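Long-range contacts in type ii site-specific deoxyribonuclease (Klebsiella pneumoniae, PDB 6EKR), which probably cleaves double-stranded DNA at a specific sequence, as a type IIP restriction endonuclease with a PD-(D/E)xK nuclease core: residues E90-I95 with L145-P150; R202-F207 with K255-L260; G248-Y253 with R275-I280. The protein carries 2 engineered substitutions. One frame throughout, in Å; residues are numbered along the deposited sequence.

Contact 1 stands apart from the other two, with centres about 29 and 31 Å away, in the all-helical region between residues 78 and 148. Contacts 2 and 3 lie about 11 Å apart and share helix 247-257, beside the mixed sheet and near the second subunit. Contact 2 is wholly buried and largely apolar, centred on a phenylalanine ring; contact 1 is mostly buried but keeps an arginine on its outer side; contact 3 is partly buried and combines aliphatic packing with a long salt bridge. None has a hydrogen bond between its segments. F207 of contact 2 packs on I250 and Y253 of contact 3, while Q254 bonds to L260 and I280.

Contact 1 of 3, residues E90-I95 with L145-P150; sequences ESLRDI and LKWMIP
L92 and I95 close over M148, a selenomethionine here, in the tight, buried part of the contact. L92 splits its methyls: CD2 lies 4.0 Å from SE of M148, and CD1 meets the W147 indole edge at CE3, near the ring plane. I95 meets the same M148 side chain, CG2 4.1 Å from CG of M148, the two crossing obliquely. CG of M148, anti to its N (chi1 -169°), lies 3.9 Å from O of L92. The branched ends of L92 and I95 fill the sides of the unbranched, pliable methionine chain in a place with little for a polar group.

The outer side is looser and more polar. R93 is bent at chi2; its NH1 comes to 3.3 Å from CB of W147, the guanidinium and ring planes 50° apart, and O of W147 lies over one guanidinium face. The indole turns apolar bulk to L92 and the helices; the long arginine keeps its charge at the exposed side.

The contact joins the end region of helix 78-91 to the end of helix 132-148. L290 of helix 286-298 lies against L92 and M148 and Y294 against I95, while W147 packs on I22 and L26 of helix 22-39.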
loop_
_atom_site.group_PDB
_atom_site.type_symbol
_atom_site.label_atom_id
_atom_site.label_comp_id
_atom_site.label_asym_id
_atom_site.label_seq_id
_atom_site.Cartn_x
_atom_site.Cartn_y
_atom_site.Cartn_z
ATOM N N GLU A 90 -19.979 -3.203 -31.819
ATOM C CA GLU A 90 -20.904 -4.188 -32.390
ATOM C C GLU A 90 -20.486 -5.628 -32.152
ATOM O O GLU A 90 -21.335 -6.517 -32.082
ATOM C CB GLU A 90 -21.124 -3.948 -33.882
ATOM C CG GLU A 90 -22.327 -3.075 -34.173
ATOM C CD GLU A 90 -22.091 -2.083 -35.302
ATOM O OE1 GLU A 90 -21.008 -2.114 -35.933
ATOM O OE2 GLU A 90 -23.001 -1.261 -35.546
ATOM N N SER A 91 -19.183 -5.861 -32.033
ATOM C CA SER A 91 -18.680 -7.201 -31.772
ATOM C C SER A 91 -19.010 -7.673 -30.350
ATOM O O SER A 91 -19.195 -8.873 -30.125
ATOM C CB SER A 91 -17.186 -7.293 -32.066
ATOM O OG SER A 91 -16.479 -6.248 -31.434
ATOM N N LEU A 92 -19.114 -6.739 -29.402
ATOM C CA LEU A 92 -19.543 -7.075 -28.040
ATOM C C LEU A 92 -20.972 -7.650 -27.965
ATOM O O LEU A 92 -21.265 -8.459 -27.085
ATOM C CB LEU A 92 -19.401 -5.874 -27.108
ATOM C CG LEU A 92 -18.003 -5.279 -26.908
ATOM C CD1 LEU A 92 -18.075 -3.843 -26.413
ATOM C CD2 LEU A 92 -17.175 -6.139 -25.961
ATOM N N ARG A 93 -21.847 -7.242 -28.890
ATOM C CA ARG A 93 -23.214 -7.789 -28.982
ATOM C C ARG A 93 -23.257 -9.264 -29.397
ATOM O O ARG A 93 -24.138 -10.014 -28.971
ATOM C CB ARG A 93 -24.074 -6.964 -29.948
ATOM C CG ARG A 93 -24.913 -5.853 -29.288
ATOM C CD ARG A 93 -24.126 -4.552 -29.118
ATOM N NE ARG A 93 -24.971 -3.452 -28.649
ATOM C CZ ARG A 93 -24.541 -2.445 -27.890
ATOM N NH1 ARG A 93 -23.270 -2.402 -27.496
ATOM N NH2 ARG A 93 -25.382 -1.487 -27.511
ATOM N N ASP A 94 -22.311 -9.666 -30.240
ATOM C CA ASP A 94 -22.170 -11.068 -30.632
ATOM C C ASP A 94 -20.767 -11.607 -30.304
ATOM O O ASP A 94 -20.005 -12.017 -31.188
ATOM C CB ASP A 94 -22.564 -11.294 -32.110
ATOM C CG ASP A 94 -21.887 -10.313 -33.074
ATOM O OD1 ASP A 94 -21.034 -9.506 -32.643
ATOM O OD2 ASP A 94 -22.212 -10.350 -34.279
ATOM N N ILE A 95 -20.438 -11.585 -29.014
ATOM C CA ILE A 95 -19.187 -12.161 -28.519
ATOM C C ILE A 95 -19.385 -13.642 -28.205
ATOM O O ILE A 95 -18.435 -14.421 -28.276
ATOM C CB ILE A 95 -18.617 -11.389 -27.290
ATOM C CG1 ILE A 95 -17.264 -11.968 -26.866
ATOM C CG2 ILE A 95 -19.608 -11.390 -26.133
ATOM C CD1 ILE A 95 -16.535 -11.163 -25.815
ATOM N N LEU A 145 -18.503 -3.043 -20.152
ATOM C CA LEU A 145 -19.103 -4.230 -19.563
ATOM C C LEU A 145 -20.624 -4.178 -19.610
ATOM O O LEU A 145 -21.287 -5.204 -19.535
ATOM C CB LEU A 145 -18.622 -4.430 -18.131
ATOM C CG LEU A 145 -17.214 -5.003 -17.991
ATOM C CD1 LEU A 145 -16.847 -5.153 -16.533
ATOM C CD2 LEU A 145 -17.124 -6.331 -18.698
ATOM N N LYS A 146 -21.172 -2.979 -19.744
ATOM C CA LYS A 146 -22.619 -2.804 -19.776
ATOM C C LYS A 146 -23.182 -3.060 -21.165
ATOM O O LYS A 146 -24.306 -3.523 -21.310
ATOM C CB LYS A 146 -22.991 -1.398 -19.320
ATOM C CG LYS A 146 -24.477 -1.159 -19.202
ATOM C CD LYS A 146 -25.026 -1.751 -17.923
ATOM C CE LYS A 146 -26.472 -1.349 -17.716
ATOM N NZ LYS A 146 -26.969 -1.750 -16.378
ATOM N N TRP A 147 -22.399 -2.747 -22.186
ATOM C CA TRP A 147 -22.803 -3.011 -23.553
ATOM C C TRP A 147 -22.863 -4.506 -23.775
ATOM O O TRP A 147 -23.726 -5.012 -24.485
ATOM C CB TRP A 147 -21.795 -2.421 -24.533
ATOM C CG TRP A 147 -21.900 -0.952 -24.726
ATOM C CD1 TRP A 147 -23.009 -0.183 -24.565
ATOM C CD2 TRP A 147 -20.860 -0.073 -25.156
ATOM N NE1 TRP A 147 -22.722 1.126 -24.851
ATOM C CE2 TRP A 147 -21.407 1.220 -25.220
ATOM C CE3 TRP A 147 -19.517 -0.252 -25.490
ATOM C CZ2 TRP A 147 -20.658 2.325 -25.599
ATOM C CZ3 TRP A 147 -18.777 0.846 -25.863
ATOM C CH2 TRP A 147 -19.347 2.117 -25.917
HETATM N N MSE A 148 -21.921 -5.205 -23.159
HETATM C CA MSE A 148 -21.696 -6.615 -23.418
HETATM C C MSE A 148 -22.700 -7.529 -22.740
HETATM O O MSE A 148 -23.433 -8.252 -23.404
HETATM C CB MSE A 148 -20.291 -6.993 -22.984
HETATM C CG MSE A 148 -19.862 -8.357 -23.436
HETATM SE SE MSE A 148 -18.037 -8.648 -22.933
HETATM C CE MSE A 148 -18.261 -8.624 -21.012
ATOM N N ILE A 149 -22.717 -7.513 -21.417
ATOM C CA ILE A 149 -23.635 -8.352 -20.667
ATOM C C ILE A 149 -24.670 -7.467 -20.009
ATOM O O ILE A 149 -24.646 -7.287 -18.799
ATOM C CB ILE A 149 -22.900 -9.128 -19.569
ATOM C CG1 ILE A 149 -22.148 -8.157 -18.660
ATOM C CG2 ILE A 149 -21.943 -10.130 -20.176
ATOM C CD1 ILE A 149 -21.254 -8.821 -17.651
ATOM N N PRO A 150 -25.578 -6.899 -20.793
ATOM C CA PRO A 150 -26.471 -5.890 -20.212
ATOM C C PRO A 150 -27.592 -6.449 -19.339
ATOM O O PRO A 150 -28.445 -5.690 -18.894
ATOM C CB PRO A 150 -27.100 -5.223 -21.441
ATOM C CG PRO A 150 -26.397 -5.786 -22.626
ATOM C CD PRO A 150 -25.850 -7.090 -22.226
#

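Contact 2 of 3, residues R202-F207 with K255-L260; sequences RIVQPF and KYLSSL
V204 opens the contact by setting CG2 4.1 Å from CD2 of L257. Its CG2 is anti to the backbone N, and the short branched side chain fits beside the backbone. V204 also touches Y253 of the same chain and Q205 of the second subunit, so this end of the contact borders the dimer interface. Two residues on, P206 offers a compact apolar ring: CB is 4.2 Å from CD1 of L260, and its carbonyl O lies 3.7 Å from CD2 of the same leucine. A proline is tolerated in the first turn of a helix, where its nitrogen has no helical hydrogen bond to make.

Helix 204-217 links the parallel, neighbouring strands 190-194 and 222-227, and helix 247-257 lies between 222-227 and 262-265, again parallel neighbours. The contact therefore packs successive beta-alpha-beta connections against each other, as fits the mixed sheet and flanking helices of a PD-(D/E)xK nuclease. P206 touches L226 and L260 touches S224, both on the central strand.

F207 has the largest share of the contact. L260 covers one ring face in a CH-pi contact, CD1 of L260 standing 3.9 Å from the centroid of the F207 ring and 15° off the normal. At the ring edge, in plane, O of S258 lies 3.5 Å from CD1 of F207, where aromatic hydrogens of partial positive charge can meet it. CB of F207 rests on CD2 of L257, and the carbonyl O of F207 lies 3.4 Å from CB of S258; a small serine lets the chain leaving helix 247-257 pass close to helix 204-217. Elsewhere the ring meets that of Y253 with planes about 55° apart, and Q254 OE1 receives a hydrogen bond from N of L260.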
loop_
_atom_site.group_PDB
_atom_site.type_symbol
_atom_site.label_atom_id
_atom_site.label_comp_id
_atom_site.label_asym_id
_atom_site.label_seq_id
_atom_site.Cartn_x
_atom_site.Cartn_y
_atom_site.Cartn_z
ATOM N N ARG A 202 0.052 -1.752 -4.272
ATOM C CA ARG A 202 -1.363 -2.089 -4.073
ATOM C C ARG A 202 -1.738 -3.447 -4.680
ATOM O O ARG A 202 -2.911 -3.720 -4.924
ATOM C CB ARG A 202 -2.276 -0.996 -4.648
ATOM C CG ARG A 202 -1.862 0.428 -4.338
ATOM C CD ARG A 202 -2.876 1.473 -4.856
ATOM N NE ARG A 202 -3.322 1.328 -6.261
ATOM C CZ ARG A 202 -2.567 1.516 -7.351
ATOM N NH1 ARG A 202 -1.272 1.832 -7.256
ATOM N NH2 ARG A 202 -3.116 1.370 -8.553
ATOM N N ILE A 203 -0.736 -4.287 -4.923
ATOM C CA ILE A 203 -0.948 -5.609 -5.517
ATOM C C ILE A 203 -1.574 -6.588 -4.518
ATOM O O ILE A 203 -2.331 -7.480 -4.916
ATOM C CB ILE A 203 0.365 -6.189 -6.160
ATOM C CG1 ILE A 203 0.152 -7.599 -6.738
ATOM C CG2 ILE A 203 1.530 -6.178 -5.177
ATOM C CD1 ILE A 203 -0.735 -7.652 -7.977
ATOM N N VAL A 204 -1.274 -6.410 -3.231
ATOM C CA VAL A 204 -1.861 -7.236 -2.174
ATOM C C VAL A 204 -3.367 -7.001 -2.036
ATOM O O VAL A 204 -4.107 -7.905 -1.664
ATOM C CB VAL A 204 -1.146 -7.026 -0.803
ATOM C CG1 VAL A 204 -1.080 -5.535 -0.425
ATOM C CG2 VAL A 204 -1.800 -7.860 0.309
ATOM N N GLN A 205 -3.804 -5.794 -2.372
ATOM C CA GLN A 205 -5.166 -5.344 -2.107
ATOM C C GLN A 205 -6.296 -6.242 -2.693
ATOM O O GLN A 205 -7.247 -6.588 -1.977
ATOM C CB GLN A 205 -5.312 -3.871 -2.512
ATOM C CG GLN A 205 -6.161 -3.037 -1.558
ATOM C CD GLN A 205 -5.504 -2.814 -0.176
ATOM O OE1 GLN A 205 -4.585 -1.989 -0.020
ATOM N NE2 GLN A 205 -5.994 -3.547 0.835
ATOM N N PRO A 206 -6.200 -6.624 -3.984
ATOM C CA PRO A 206 -7.194 -7.560 -4.516
ATOM C C PRO A 206 -7.154 -8.951 -3.880
ATOM O O PRO A 206 -8.195 -9.593 -3.765
ATOM C CB PRO A 206 -6.840 -7.656 -6.004
ATOM C CG PRO A 206 -5.437 -7.206 -6.099
ATOM C CD PRO A 206 -5.236 -6.207 -5.016
ATOM N N PHE A 207 -5.968 -9.406 -3.483
ATOM C CA PHE A 207 -5.810 -10.718 -2.866
ATOM C C PHE A 207 -6.450 -10.717 -1.495
ATOM O O PHE A 207 -7.298 -11.544 -1.218
ATOM C CB PHE A 207 -4.331 -11.128 -2.777
ATOM C CG PHE A 207 -3.722 -11.522 -4.098
ATOM C CD1 PHE A 207 -3.882 -12.813 -4.595
ATOM C CD2 PHE A 207 -2.989 -10.599 -4.843
ATOM C CE1 PHE A 207 -3.322 -13.179 -5.826
ATOM C CE2 PHE A 207 -2.428 -10.951 -6.069
ATOM C CZ PHE A 207 -2.591 -12.243 -6.563
ATOM N N LYS A 255 -0.998 -18.678 -3.798
ATOM C CA LYS A 255 -0.962 -19.952 -3.123
ATOM C C LYS A 255 -1.455 -19.842 -1.691
ATOM O O LYS A 255 -2.336 -20.593 -1.289
ATOM C CB LYS A 255 0.441 -20.552 -3.174
ATOM C CG LYS A 255 0.482 -22.002 -2.722
ATOM C CD LYS A 255 1.697 -22.749 -3.285
ATOM C CE LYS A 255 1.543 -24.260 -3.095
ATOM N NZ LYS A 255 2.717 -25.008 -3.623
ATOM N N TYR A 256 -0.915 -18.894 -0.933
ATOM C CA TYR A 256 -1.130 -18.885 0.507
ATOM C C TYR A 256 -2.078 -17.792 1.026
ATOM O O TYR A 256 -2.609 -17.912 2.127
ATOM C CB TYR A 256 0.217 -18.867 1.240
ATOM C CG TYR A 256 1.216 -19.881 0.705
ATOM C CD1 TYR A 256 1.091 -21.251 0.987
ATOM C CD2 TYR A 256 2.285 -19.473 -0.085
ATOM C CE1 TYR A 256 2.013 -22.187 0.486
ATOM C CE2 TYR A 256 3.210 -20.387 -0.591
ATOM C CZ TYR A 256 3.076 -21.744 -0.308
ATOM O OH TYR A 256 4.012 -22.629 -0.832
ATOM N N LEU A 257 -2.306 -16.738 0.246
ATOM C CA LEU A 257 -3.227 -15.683 0.675
ATOM C C LEU A 257 -4.636 -15.858 0.118
ATOM O O LEU A 257 -5.614 -15.850 0.875
ATOM C CB LEU A 257 -2.690 -14.291 0.328
ATOM C CG LEU A 257 -3.535 -13.064 0.694
ATOM C CD1 LEU A 257 -3.820 -13.002 2.184
ATOM C CD2 LEU A 257 -2.827 -11.804 0.253
ATOM N N SER A 258 -4.740 -16.007 -1.201
ATOM C CA SER A 258 -6.031 -16.125 -1.861
ATOM C C SER A 258 -5.857 -16.415 -3.341
ATOM O O SER A 258 -4.803 -16.145 -3.906
ATOM C CB SER A 258 -6.820 -14.830 -1.693
ATOM O OG SER A 258 -8.213 -15.078 -1.767
ATOM N N SER A 259 -6.896 -16.937 -3.980
ATOM C CA SER A 259 -6.830 -17.203 -5.407
ATOM C C SER A 259 -7.717 -16.263 -6.221
ATOM O O SER A 259 -8.904 -16.120 -5.945
ATOM C CB SER A 259 -7.185 -18.659 -5.690
ATOM O OG SER A 259 -8.358 -18.999 -4.983
ATOM N N LEU A 260 -7.119 -15.614 -7.218
ATOM C CA LEU A 260 -7.859 -14.809 -8.188
ATOM C C LEU A 260 -8.005 -15.589 -9.484
ATOM O O LEU A 260 -7.157 -16.427 -9.821
ATOM C CB LEU A 260 -7.160 -13.477 -8.475
ATOM C CG LEU A 260 -6.654 -12.616 -7.325
ATOM C CD1 LEU A 260 -6.070 -11.354 -7.898
ATOM C CD2 LEU A 260 -7.747 -12.302 -6.315
#

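Contact 3 of 3, residues G248-Y253 with R275-I280; sequences GTIRLY and RDLTDI
I250 and L277 make the buried aliphatic part of this contact. CD2 of L277 comes to 3.6 Å from CG2 of I250 and also lies against its CB, the two side chains crossing at about a right angle. CG2 of I250, anti to the backbone N, meets the end of L277, whose CD2 comes nearer than the direction of its CB suggests. Y272 touches both residues.

A second apolar contact lies nearer the surface. CD1 of I280 sits 3.7 Å from CA of R251 and 3.8 Å from its CG, covering the base of the arginine. An arginine suits this border because its methylenes can pack on an isoleucine while the charged end of this exposed residue reaches on to D276.

The remaining contacts are polar at one end or both. CD of R251 lies 3.3 Å from the carbonyl O of D276, and the chain then bends at chi3 (47°), which places NE. Beyond it, NH1 of R251 makes a long salt bridge of 4.0 Å with OD2 of D276, the guanidinium and carboxylate planes being 79° apart. At that distance the attraction is mainly electrostatic, without a directed hydrogen bond. The same OD2 has a stronger partner in R271, whose NH2 forms a salt bridge with it. D276 thus has two arginine partners, which would be expected to favour its negative charge.

Helix 275-278 is a short element on the connection from strand 262-265 to its parallel neighbour 283-285 at the sheet edge. It leans on one side of helix 247-257, with I280 O accepting a hydrogen bond from Q254 NE2. Elsewhere on that helix, I250 and Y253 pack on helix 204-217, and T249 bonds to D167 of the second subunit.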
loop_
_atom_site.group_PDB
_atom_site.type_symbol
_atom_site.label_atom_id
_atom_site.label_comp_id
_atom_site.label_asym_id
_atom_site.label_seq_id
_atom_site.Cartn_x
_atom_site.Cartn_y
_atom_site.Cartn_z
ATOM N N GLY A 248 7.543 -13.427 -7.357
ATOM C CA GLY A 248 7.575 -14.179 -6.108
ATOM C C GLY A 248 6.392 -13.839 -5.222
ATOM O O GLY A 248 5.741 -14.725 -4.656
ATOM N N THR A 249 6.103 -12.547 -5.116
ATOM C CA THR A 249 5.027 -12.066 -4.270
ATOM C C THR A 249 3.647 -12.556 -4.729
ATOM O O THR A 249 2.819 -12.966 -3.909
ATOM C CB THR A 249 5.104 -10.534 -4.142
ATOM O OG1 THR A 249 6.085 -10.219 -3.149
ATOM C CG2 THR A 249 3.776 -9.923 -3.725
ATOM N N ILE A 250 3.420 -12.544 -6.036
ATOM C CA ILE A 250 2.133 -12.934 -6.593
ATOM C C ILE A 250 1.906 -14.426 -6.411
ATOM O O ILE A 250 0.780 -14.863 -6.189
ATOM C CB ILE A 250 2.004 -12.522 -8.072
ATOM C CG1 ILE A 250 2.191 -11.013 -8.204
ATOM C CG2 ILE A 250 0.641 -12.886 -8.611
ATOM C CD1 ILE A 250 2.349 -10.539 -9.618
ATOM N N ARG A 251 2.982 -15.200 -6.487
ATOM C CA ARG A 251 2.897 -16.636 -6.250
ATOM C C ARG A 251 2.553 -16.934 -4.791
ATOM O O ARG A 251 1.620 -17.686 -4.508
ATOM C CB ARG A 251 4.196 -17.328 -6.645
ATOM C CG ARG A 251 4.503 -17.322 -8.138
ATOM C CD ARG A 251 5.889 -17.887 -8.385
ATOM N NE ARG A 251 6.088 -19.126 -7.640
ATOM C CZ ARG A 251 7.250 -19.758 -7.515
ATOM N NH1 ARG A 251 8.340 -19.277 -8.100
ATOM N NH2 ARG A 251 7.320 -20.880 -6.806
ATOM N N LEU A 252 3.296 -16.328 -3.865
ATOM C CA LEU A 252 2.936 -16.387 -2.453
ATOM C C LEU A 252 1.482 -15.985 -2.253
ATOM O O LEU A 252 0.741 -16.657 -1.533
ATOM C CB LEU A 252 3.846 -15.497 -1.611
ATOM C CG LEU A 252 5.115 -16.108 -1.005
ATOM C CD1 LEU A 252 6.130 -16.515 -2.075
ATOM C CD2 LEU A 252 5.762 -15.128 -0.032
ATOM N N TYR A 253 1.065 -14.908 -2.907
ATOM C CA TYR A 253 -0.302 -14.449 -2.772
ATOM C C TYR A 253 -1.325 -15.441 -3.324
ATOM O O TYR A 253 -2.278 -15.773 -2.631
ATOM C CB TYR A 253 -0.480 -13.053 -3.370
ATOM C CG TYR A 253 0.150 -11.920 -2.557
ATOM C CD1 TYR A 253 0.690 -12.138 -1.289
ATOM C CD2 TYR A 253 0.177 -10.621 -3.061
ATOM C CE1 TYR A 253 1.257 -11.102 -0.564
ATOM C CE2 TYR A 253 0.732 -9.576 -2.341
ATOM C CZ TYR A 253 1.269 -9.818 -1.096
ATOM O OH TYR A 253 1.818 -8.763 -0.397
ATOM N N ARG A 275 5.841 -19.502 -17.028
ATOM C CA ARG A 275 5.115 -20.589 -16.366
ATOM C C ARG A 275 5.063 -20.501 -14.836
ATOM O O ARG A 275 4.090 -20.958 -14.235
ATOM C CB ARG A 275 5.675 -21.955 -16.788
ATOM C CG ARG A 275 5.026 -22.605 -18.027
ATOM C CD ARG A 275 5.612 -22.050 -19.323
ATOM N NE ARG A 275 5.430 -22.961 -20.454
ATOM C CZ ARG A 275 5.952 -22.777 -21.669
ATOM N NH1 ARG A 275 6.696 -21.708 -21.935
ATOM N NH2 ARG A 275 5.733 -23.670 -22.626
ATOM N N ASP A 276 6.090 -19.925 -14.204
ATOM C CA ASP A 276 6.089 -19.785 -12.738
ATOM C C ASP A 276 4.890 -18.995 -12.216
ATOM O O ASP A 276 4.468 -19.199 -11.083
ATOM C CB ASP A 276 7.426 -19.244 -12.187
ATOM C CG ASP A 276 7.602 -17.722 -12.361
ATOM O OD1 ASP A 276 7.294 -17.170 -13.442
ATOM O OD2 ASP A 276 8.104 -17.079 -11.408
ATOM N N LEU A 277 4.336 -18.121 -13.059
ATOM C CA LEU A 277 3.073 -17.435 -12.782
ATOM C C LEU A 277 1.877 -18.060 -13.487
ATOM O O LEU A 277 0.840 -18.325 -12.864
ATOM C CB LEU A 277 3.154 -15.972 -13.198
ATOM C CG LEU A 277 3.437 -15.005 -12.060
ATOM C CD1 LEU A 277 3.795 -13.685 -12.642
ATOM C CD2 LEU A 277 2.231 -14.875 -11.153
ATOM N N THR A 278 2.026 -18.289 -14.791
ATOM C CA THR A 278 0.916 -18.746 -15.618
ATOM C C THR A 278 0.444 -20.158 -15.269
ATOM O O THR A 278 -0.632 -20.556 -15.689
ATOM C CB THR A 278 1.225 -18.612 -17.128
ATOM O OG1 THR A 278 2.090 -19.673 -17.559
ATOM C CG2 THR A 278 1.863 -17.254 -17.430
ATOM N N ASP A 279 1.249 -20.909 -14.514
ATOM C CA ASP A 279 0.858 -22.241 -14.048
ATOM C C ASP A 279 -0.207 -22.125 -12.987
ATOM O O ASP A 279 -1.104 -22.944 -12.917
ATOM C CB ASP A 279 2.041 -23.011 -13.441
ATOM C CG ASP A 279 2.960 -23.630 -14.487
ATOM O OD1 ASP A 279 2.564 -23.768 -15.665
ATOM O OD2 ASP A 279 4.102 -23.977 -14.123
ATOM N N ILE A 280 -0.098 -21.103 -12.151
ATOM C CA ILE A 280 -0.969 -20.977 -10.988
ATOM C C ILE A 280 -2.000 -19.843 -11.092
ATOM O O ILE A 280 -2.950 -19.820 -10.315
ATOM C CB ILE A 280 -0.151 -20.849 -9.687
ATOM C CG1 ILE A 280 0.667 -19.551 -9.684
ATOM C CG2 ILE A 280 0.747 -22.080 -9.496
ATOM C CD1 ILE A 280 1.157 -19.150 -8.302
#